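Local coordinates for protein mannan endo-1,6-alpha-mannosidase (Chaetomium thermophilum, PDB 6RY0) that probably cleaves alpha-1,6-mannosidic linkages, as a calcium-binding family 76 glycosidase implicated in transferring GPI-anchored glycoproteins into the fungal cell wall, at residues Asp73-Met82 with His385-Met393; Ala200-Arg211 with Leu266-Tyr277. All coordinates share one frame; numbering follows the deposited sequence.

Contact 1: residues Asp73-Met82 with His385-Met393. With CA (calcium ion), chain C.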
# COMPACT_ATOMS: atom_id res chain seq x y z
N ASP A 73 -19.03 3.26 0.83
CA ASP A 73 -18.52 1.90 1.04
C ASP A 73 -17.15 1.82 1.67
O ASP A 73 -16.71 0.73 2.05
CB ASP A 73 -18.41 1.21 -0.31
CG ASP A 73 -19.73 1.09 -1.04
OD1 ASP A 73 -20.64 0.52 -0.43
OD2 ASP A 73 -19.84 1.53 -2.20
N TYR A 74 -16.42 2.94 1.76
CA TYR A 74 -14.97 2.89 1.92
C TYR A 74 -14.50 3.52 3.19
O TYR A 74 -15.05 4.53 3.65
CB TYR A 74 -14.31 3.59 0.70
CG TYR A 74 -14.85 3.07 -0.60
CD1 TYR A 74 -14.56 1.79 -1.05
CD2 TYR A 74 -15.72 3.83 -1.37
CE1 TYR A 74 -15.13 1.29 -2.22
CE2 TYR A 74 -16.29 3.35 -2.53
CZ TYR A 74 -16.01 2.06 -2.94
OH TYR A 74 -16.55 1.51 -4.08
N TYR A 75 -13.46 2.94 3.77
CA TYR A 75 -12.83 3.46 4.98
C TYR A 75 -11.70 4.45 4.65
O TYR A 75 -11.14 4.43 3.54
CB TYR A 75 -12.33 2.29 5.84
CG TYR A 75 -13.46 1.51 6.45
CD1 TYR A 75 -14.05 1.93 7.63
CD2 TYR A 75 -13.96 0.37 5.84
CE1 TYR A 75 -15.10 1.20 8.20
CE2 TYR A 75 -14.99 -0.36 6.42
CZ TYR A 75 -15.54 0.06 7.60
OH TYR A 75 -16.57 -0.65 8.18
N TRP A 76 -11.34 5.25 5.64
CA TRP A 76 -10.32 6.30 5.54
C TRP A 76 -9.03 5.84 4.91
O TRP A 76 -8.46 6.54 4.05
CB TRP A 76 -10.07 6.80 6.96
CG TRP A 76 -9.03 7.86 7.15
CD1 TRP A 76 -9.12 9.19 6.83
CD2 TRP A 76 -7.77 7.69 7.79
NE1 TRP A 76 -7.97 9.85 7.21
CE2 TRP A 76 -7.15 8.95 7.83
CE3 TRP A 76 -7.12 6.61 8.39
CZ2 TRP A 76 -5.91 9.15 8.40
CZ3 TRP A 76 -5.86 6.82 8.94
CH2 TRP A 76 -5.29 8.10 8.96
N TRP A 77 -8.50 4.68 5.30
CA TRP A 77 -7.22 4.27 4.77
C TRP A 77 -7.25 4.09 3.27
O TRP A 77 -6.21 4.25 2.61
CB TRP A 77 -6.77 2.95 5.43
CG TRP A 77 -7.42 1.77 4.87
CD1 TRP A 77 -8.67 1.29 5.13
CD2 TRP A 77 -6.88 0.96 3.81
NE1 TRP A 77 -8.94 0.22 4.29
CE2 TRP A 77 -7.85 -0.02 3.49
CE3 TRP A 77 -5.66 0.96 3.11
CZ2 TRP A 77 -7.62 -1.00 2.53
CZ3 TRP A 77 -5.45 -0.02 2.17
CH2 TRP A 77 -6.41 -0.98 1.90
N GLU A 78 -8.42 3.75 2.70
CA GLU A 78 -8.50 3.53 1.26
C GLU A 78 -8.36 4.84 0.49
O GLU A 78 -7.93 4.85 -0.65
CB GLU A 78 -9.77 2.75 0.93
CG GLU A 78 -9.81 2.28 -0.51
CD GLU A 78 -10.91 1.28 -0.80
OE1 GLU A 78 -11.50 0.68 0.09
OE2 GLU A 78 -11.15 1.08 -2.05
N GLY A 79 -8.72 5.95 1.14
CA GLY A 79 -8.39 7.24 0.58
C GLY A 79 -6.89 7.43 0.46
O GLY A 79 -6.38 7.91 -0.55
N GLY A 80 -6.16 7.04 1.50
CA GLY A 80 -4.72 7.11 1.46
C GLY A 80 -4.12 6.23 0.37
O GLY A 80 -3.17 6.61 -0.32
N ALA A 81 -4.68 5.04 0.21
CA ALA A 81 -4.27 4.16 -0.87
C ALA A 81 -4.54 4.80 -2.23
O ALA A 81 -3.69 4.70 -3.14
CB ALA A 81 -5.02 2.82 -0.76
N MET A 82 -5.68 5.42 -2.40
CA MET A 82 -5.98 6.13 -3.64
C MET A 82 -4.95 7.23 -3.90
O MET A 82 -4.45 7.38 -5.01
CB MET A 82 -7.38 6.72 -3.60
CG MET A 82 -7.72 7.47 -4.87
SD MET A 82 -9.24 8.42 -4.70
CE MET A 82 -9.04 9.51 -6.14
N HIS A 385 -20.84 -5.72 -3.05
CA HIS A 385 -21.49 -4.73 -2.19
C HIS A 385 -20.77 -3.40 -2.11
O HIS A 385 -20.89 -2.71 -1.10
CB HIS A 385 -21.72 -5.29 -0.78
CG HIS A 385 -22.23 -6.68 -0.78
ND1 HIS A 385 -23.53 -6.98 -1.11
CD2 HIS A 385 -21.61 -7.87 -0.60
CE1 HIS A 385 -23.71 -8.29 -1.09
NE2 HIS A 385 -22.55 -8.85 -0.78
N THR A 386 -20.09 -3.01 -3.18
CA THR A 386 -19.54 -1.67 -3.29
C THR A 386 -19.82 -1.12 -4.67
O THR A 386 -20.17 -1.85 -5.60
CB THR A 386 -18.01 -1.57 -3.01
OG1 THR A 386 -17.28 -1.81 -4.21
CG2 THR A 386 -17.56 -2.46 -1.89
N SER A 387 -19.57 0.18 -4.81
CA SER A 387 -19.69 0.85 -6.08
C SER A 387 -18.59 0.50 -7.07
O SER A 387 -18.74 0.80 -8.24
CB SER A 387 -19.76 2.35 -5.90
OG SER A 387 -18.56 2.79 -5.27
N GLY A 388 -17.49 -0.11 -6.60
CA GLY A 388 -16.43 -0.56 -7.48
C GLY A 388 -15.15 0.26 -7.50
O GLY A 388 -14.35 0.09 -8.42
N ALA A 389 -14.94 1.12 -6.51
CA ALA A 389 -13.74 1.95 -6.52
C ALA A 389 -12.47 1.16 -6.35
O ALA A 389 -11.45 1.51 -6.95
CB ALA A 389 -13.83 3.01 -5.42
N GLY A 390 -12.48 0.10 -5.55
CA GLY A 390 -11.26 -0.66 -5.37
C GLY A 390 -10.84 -1.41 -6.61
O GLY A 390 -9.64 -1.48 -6.93
N GLU A 391 -11.82 -1.95 -7.33
CA GLU A 391 -11.56 -2.61 -8.60
C GLU A 391 -10.96 -1.64 -9.60
O GLU A 391 -10.00 -1.95 -10.31
CB GLU A 391 -12.87 -3.21 -9.16
CG GLU A 391 -13.50 -4.32 -8.31
CD GLU A 391 -14.46 -3.87 -7.24
OE1 GLU A 391 -14.31 -2.76 -6.67
OE2 GLU A 391 -15.37 -4.68 -6.95
N ALA A 392 -11.53 -0.44 -9.67
CA ALA A 392 -11.03 0.60 -10.55
C ALA A 392 -9.61 0.99 -10.18
O ALA A 392 -8.75 1.20 -11.04
CB ALA A 392 -11.96 1.79 -10.52
N MET A 393 -9.35 1.11 -8.88
CA MET A 393 -8.02 1.48 -8.39
C MET A 393 -7.00 0.40 -8.77
O MET A 393 -5.87 0.70 -9.17
CB MET A 393 -8.07 1.66 -6.87
CG MET A 393 -6.82 2.36 -6.30
SD MET A 393 -6.72 2.38 -4.50
CE MET A 393 -8.30 3.08 -4.08
CA CA C . -21.94 -1.10 0.43
O HOH W 1 -21.25 -0.24 2.54
O HOH W 2 -23.05 1.10 0.70
O HOH W 3 -23.22 -0.64 -1.37
O HOH W 4 -20.59 -2.16 1.61
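Asp73 and Tyr74 both turn CG to the side away from their own carbonyl carbons (chi1 -61° and -50°), which brings a carboxylate and a phenol to the loop Thr386-Gly388. Asp73 divides its two oxygens between metal and backbone. OD1 binds the calcium ion, which also takes His385 O at 2.5 Å and four waters, an all-oxygen shell such as the hard calcium ion prefers, which is why an acidic side chain suits this place. OD2 accepts from Ser387 N at 3.0 Å, the donor lying well above the carboxylate plane.

Tyr74 runs alongside, with CB of Asp73 over the centre of one ring face. Its OH takes a nearly straight bond from Ala389 N (2.9 Å, 168°) and a weak one from Gly388 N, and shares a hydrogen bond with Ser387 OG, which comes in at the ring edge. Gly388 is the N-cap of helix 389-401 in this helical glycosidase family 76 fold, and Thr386 OG1 closes an ST turn onto Gly388 N. Ala389, whose small methyl fits close against the phenol, sets CB 3.4 Å from Tyr74 CZ. Deeper in, Met393 in one of its two conformers brings CE to 3.8 Å from Met82 CB and SD near Ala81 CB.

Contact 2: residues Ala200-Arg211 with Leu266-Tyr277; sequences ACFFDLGARLAR and LLLHGAAFMWNY
Phe203 drops as a knob into the hole formed by Leu267, Gly270, Ala271 and Met274, where two nearly parallel helices of this helical family 76 fold pack at 25° with axes 8.3 Å apart. The fit depends on Gly270: its CA lies 3.5 Å from Phe203 CE2, and a CB there would clash with the ring. Other apolar contacts extend the seam. Leu266 and Leu267 each press a CD2 methyl on Ala200 CB, and the compact Ala207 CB meets Met274 SD and Phe273 CB.

The buried polar group centres on Asp204. OD1 uses its syn lone pair to accept from His269 ND1 (2.6 Å, 178°), in the plane of the imidazole, while OD2 forms a salt bridge with Arg208 NH1 at 2.8 Å. Arg208 has a second acidic partner in Glu142, a pairing that probably steadies its charge inside the protein. Replacing Asp204 by an alanine would probably leave His269 ND1 without this acceptor, set the imidazole freer to turn, and take from Arg208 one of its counter-charges.

Flat groups are also met face-on. The bend of Arg208 at chi3 (71°) turns its guanidinium back towards Asp204, with His269 CE1 over one face, while CG of Arg208 stands 3.5 Å above the centre of the Phe273 ring. Ala210 CB lies over a face of Tyr277, whose OH bonds Asn216.

Towards the C-terminal ends, extended Arg211 gives NE to Asn276 OD1 at 2.8 Å, and one water accepts from both Arg211 NH2 and Asn276 ND2.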
# COMPACT_ATOMS: atom_id res chain seq x y z
N ALA A 200 4.23 -5.08 8.68
CA ALA A 200 4.74 -4.92 7.32
C ALA A 200 4.79 -3.45 6.92
O ALA A 200 5.73 -3.05 6.25
CB ALA A 200 3.89 -5.73 6.36
N CYS A 201 3.78 -2.68 7.28
CA CYS A 201 3.80 -1.25 6.96
C CYS A 201 4.98 -0.58 7.67
O CYS A 201 5.69 0.24 7.07
CB CYS A 201 2.49 -0.57 7.38
SG CYS A 201 1.04 -1.00 6.40
N PHE A 202 5.16 -0.87 8.95
CA PHE A 202 6.26 -0.27 9.70
C PHE A 202 7.62 -0.69 9.15
O PHE A 202 8.54 0.12 9.01
CB PHE A 202 6.06 -0.59 11.18
CG PHE A 202 7.13 -0.06 12.10
CD1 PHE A 202 7.47 1.28 12.13
CD2 PHE A 202 7.78 -0.90 12.97
CE1 PHE A 202 8.42 1.77 13.01
CE2 PHE A 202 8.73 -0.40 13.85
CZ PHE A 202 9.07 0.91 13.86
N PHE A 203 7.75 -1.98 8.80
CA PHE A 203 8.93 -2.52 8.17
C PHE A 203 9.23 -1.79 6.86
O PHE A 203 10.34 -1.34 6.61
CB PHE A 203 8.73 -4.01 7.91
CG PHE A 203 9.74 -4.62 6.99
CD1 PHE A 203 11.09 -4.65 7.33
CD2 PHE A 203 9.38 -5.14 5.76
CE1 PHE A 203 12.03 -5.17 6.47
CE2 PHE A 203 10.30 -5.68 4.89
CZ PHE A 203 11.63 -5.69 5.24
N ASP A 204 8.22 -1.73 5.99
CA ASP A 204 8.41 -1.12 4.68
C ASP A 204 8.80 0.35 4.81
O ASP A 204 9.70 0.82 4.12
CB ASP A 204 7.07 -1.24 3.89
CG ASP A 204 7.20 -0.81 2.46
OD1 ASP A 204 7.95 -1.51 1.73
OD2 ASP A 204 6.52 0.18 2.07
N LEU A 205 8.14 1.09 5.70
CA LEU A 205 8.51 2.50 5.93
C LEU A 205 9.92 2.62 6.41
O LEU A 205 10.65 3.52 5.98
CB LEU A 205 7.60 3.16 6.97
CG LEU A 205 6.26 3.58 6.41
CD1 LEU A 205 5.31 4.01 7.49
CD2 LEU A 205 6.38 4.70 5.37
N GLY A 206 10.32 1.77 7.35
CA GLY A 206 11.70 1.83 7.84
C GLY A 206 12.72 1.57 6.75
O GLY A 206 13.72 2.28 6.63
N ALA A 207 12.47 0.56 5.94
CA ALA A 207 13.40 0.21 4.86
C ALA A 207 13.52 1.37 3.86
O ALA A 207 14.60 1.70 3.39
CB ALA A 207 12.94 -1.05 4.20
N ARG A 208 12.38 1.96 3.53
CA ARG A 208 12.34 3.05 2.56
C ARG A 208 12.95 4.32 3.12
O ARG A 208 13.66 5.05 2.42
CB ARG A 208 10.90 3.27 2.09
CG ARG A 208 10.41 2.08 1.28
CD ARG A 208 8.93 2.06 1.10
NE ARG A 208 8.46 3.08 0.20
CZ ARG A 208 7.18 3.27 -0.08
NH1 ARG A 208 6.22 2.53 0.50
NH2 ARG A 208 6.82 4.22 -0.94
N LEU A 209 12.70 4.61 4.39
CA LEU A 209 13.34 5.77 5.02
C LEU A 209 14.83 5.59 5.09
O LEU A 209 15.58 6.56 4.90
CB LEU A 209 12.70 6.07 6.38
CG LEU A 209 11.33 6.73 6.29
CD1 LEU A 209 10.56 6.61 7.62
CD2 LEU A 209 11.45 8.19 5.87
N ALA A 210 15.28 4.38 5.38
CA ALA A 210 16.73 4.11 5.36
C ALA A 210 17.33 4.43 4.01
O ALA A 210 18.33 5.12 3.90
CB ALA A 210 17.01 2.67 5.72
N ARG A 211 16.71 3.90 2.95
CA ARG A 211 17.28 4.13 1.63
C ARG A 211 17.29 5.62 1.27
O ARG A 211 18.23 6.14 0.67
CB ARG A 211 16.57 3.31 0.56
CG ARG A 211 17.26 3.41 -0.79
CD ARG A 211 16.56 2.64 -1.87
NE ARG A 211 17.26 2.68 -3.14
CZ ARG A 211 17.00 3.52 -4.14
NH1 ARG A 211 16.07 4.45 -4.04
NH2 ARG A 211 17.66 3.40 -5.30
N LEU A 266 4.02 -6.68 0.39
CA LEU A 266 4.61 -5.57 1.12
C LEU A 266 5.93 -6.00 1.74
O LEU A 266 6.88 -5.22 1.77
CB LEU A 266 3.63 -5.04 2.18
CG LEU A 266 4.07 -3.73 2.84
CD1 LEU A 266 4.49 -2.68 1.84
CD2 LEU A 266 2.93 -3.21 3.68
N LEU A 267 6.01 -7.22 2.27
CA LEU A 267 7.27 -7.71 2.79
C LEU A 267 8.31 -7.83 1.67
O LEU A 267 9.48 -7.50 1.89
CB LEU A 267 7.11 -9.02 3.52
CG LEU A 267 6.27 -8.95 4.81
CD1 LEU A 267 6.27 -10.29 5.49
CD2 LEU A 267 6.75 -7.88 5.74
N LEU A 268 7.92 -8.31 0.50
CA LEU A 268 8.84 -8.33 -0.64
C LEU A 268 9.36 -6.93 -0.95
O LEU A 268 10.55 -6.74 -1.17
CB LEU A 268 8.13 -8.93 -1.87
CG LEU A 268 8.93 -8.86 -3.16
CD1 LEU A 268 10.19 -9.73 -3.12
CD2 LEU A 268 8.08 -9.25 -4.34
N HIS A 269 8.46 -5.96 -1.00
CA HIS A 269 8.82 -4.57 -1.29
C HIS A 269 9.84 -4.08 -0.27
O HIS A 269 10.90 -3.57 -0.66
CB HIS A 269 7.52 -3.77 -1.28
CG HIS A 269 7.61 -2.35 -1.73
ND1 HIS A 269 7.65 -1.29 -0.85
CD2 HIS A 269 7.50 -1.81 -2.97
CE1 HIS A 269 7.54 -0.17 -1.53
NE2 HIS A 269 7.45 -0.45 -2.82
N GLY A 270 9.55 -4.22 1.02
CA GLY A 270 10.50 -3.73 2.00
C GLY A 270 11.80 -4.47 1.96
O GLY A 270 12.88 -3.87 2.14
N ALA A 271 11.76 -5.79 1.73
CA ALA A 271 12.99 -6.57 1.65
C ALA A 271 13.85 -6.10 0.46
O ALA A 271 15.08 -6.11 0.56
CB ALA A 271 12.66 -8.05 1.53
N ALA A 272 13.21 -5.72 -0.65
CA ALA A 272 13.95 -5.22 -1.78
C ALA A 272 14.65 -3.90 -1.44
O ALA A 272 15.80 -3.71 -1.82
CB ALA A 272 13.01 -5.04 -2.98
N PHE A 273 13.98 -3.00 -0.71
CA PHE A 273 14.64 -1.80 -0.25
C PHE A 273 15.80 -2.12 0.67
O PHE A 273 16.87 -1.50 0.55
CB PHE A 273 13.63 -0.82 0.42
CG PHE A 273 12.86 0.02 -0.57
CD1 PHE A 273 11.68 -0.45 -1.14
CD2 PHE A 273 13.29 1.28 -0.93
CE1 PHE A 273 10.99 0.32 -2.07
CE2 PHE A 273 12.60 2.05 -1.86
CZ PHE A 273 11.44 1.57 -2.42
N MET A 274 15.64 -3.10 1.55
CA MET A 274 16.73 -3.49 2.43
C MET A 274 17.90 -4.09 1.65
O MET A 274 19.06 -3.83 1.98
CB MET A 274 16.30 -4.47 3.50
CG MET A 274 15.34 -3.90 4.53
SD MET A 274 16.03 -2.55 5.51
CE MET A 274 17.14 -3.48 6.57
N TRP A 275 17.63 -4.92 0.66
CA TRP A 275 18.67 -5.46 -0.20
C TRP A 275 19.43 -4.34 -0.90
O TRP A 275 20.66 -4.33 -0.94
CB TRP A 275 18.06 -6.43 -1.21
CG TRP A 275 18.92 -6.74 -2.38
CD1 TRP A 275 18.57 -6.55 -3.69
CD2 TRP A 275 20.24 -7.34 -2.41
NE1 TRP A 275 19.58 -6.98 -4.52
CE2 TRP A 275 20.60 -7.48 -3.76
CE3 TRP A 275 21.14 -7.76 -1.42
CZ2 TRP A 275 21.83 -7.99 -4.14
CZ3 TRP A 275 22.37 -8.28 -1.81
CH2 TRP A 275 22.68 -8.39 -3.17
N ASN A 276 18.70 -3.39 -1.47
CA ASN A 276 19.32 -2.30 -2.19
C ASN A 276 20.19 -1.46 -1.25
O ASN A 276 21.30 -1.08 -1.60
CB ASN A 276 18.22 -1.47 -2.86
CG ASN A 276 18.77 -0.35 -3.70
OD1 ASN A 276 19.19 0.68 -3.17
ND2 ASN A 276 18.73 -0.52 -5.01
N TYR A 277 19.69 -1.19 -0.05
CA TYR A 277 20.40 -0.35 0.91
C TYR A 277 21.62 -1.05 1.50
O TYR A 277 22.70 -0.47 1.56
CB TYR A 277 19.43 0.05 2.01
CG TYR A 277 20.02 0.98 3.03
CD1 TYR A 277 20.38 2.28 2.67
CD2 TYR A 277 20.23 0.59 4.34
CE1 TYR A 277 20.90 3.14 3.59
CE2 TYR A 277 20.76 1.49 5.29
CZ TYR A 277 21.07 2.76 4.87
OH TYR A 277 21.57 3.74 5.73
O HOH W 5 19.73 1.75 -6.47

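In the fold
Contact 1 joins parts of the chain 303 residues apart, and contact 2, whose segments are separated by only 55, is nested within the loop it closes. The two lie on opposite sides of the chain's centre, their own centres 25 Å apart; the nearest atoms of contact 1 and contact 2 are about 8 Å apart, with no touch. Calcium sits at the loop end of contact 1. Both contacts also approach Asp129, which binds a second calcium in this protein though none is bound here: the side chains of Glu78 in contact 1 and Cys201 in contact 2 each lie about 8 Å from its side chain. Helix 323-337 bridges them, with Tyr326 against Ala81 and Trp330 against Leu266 and His269.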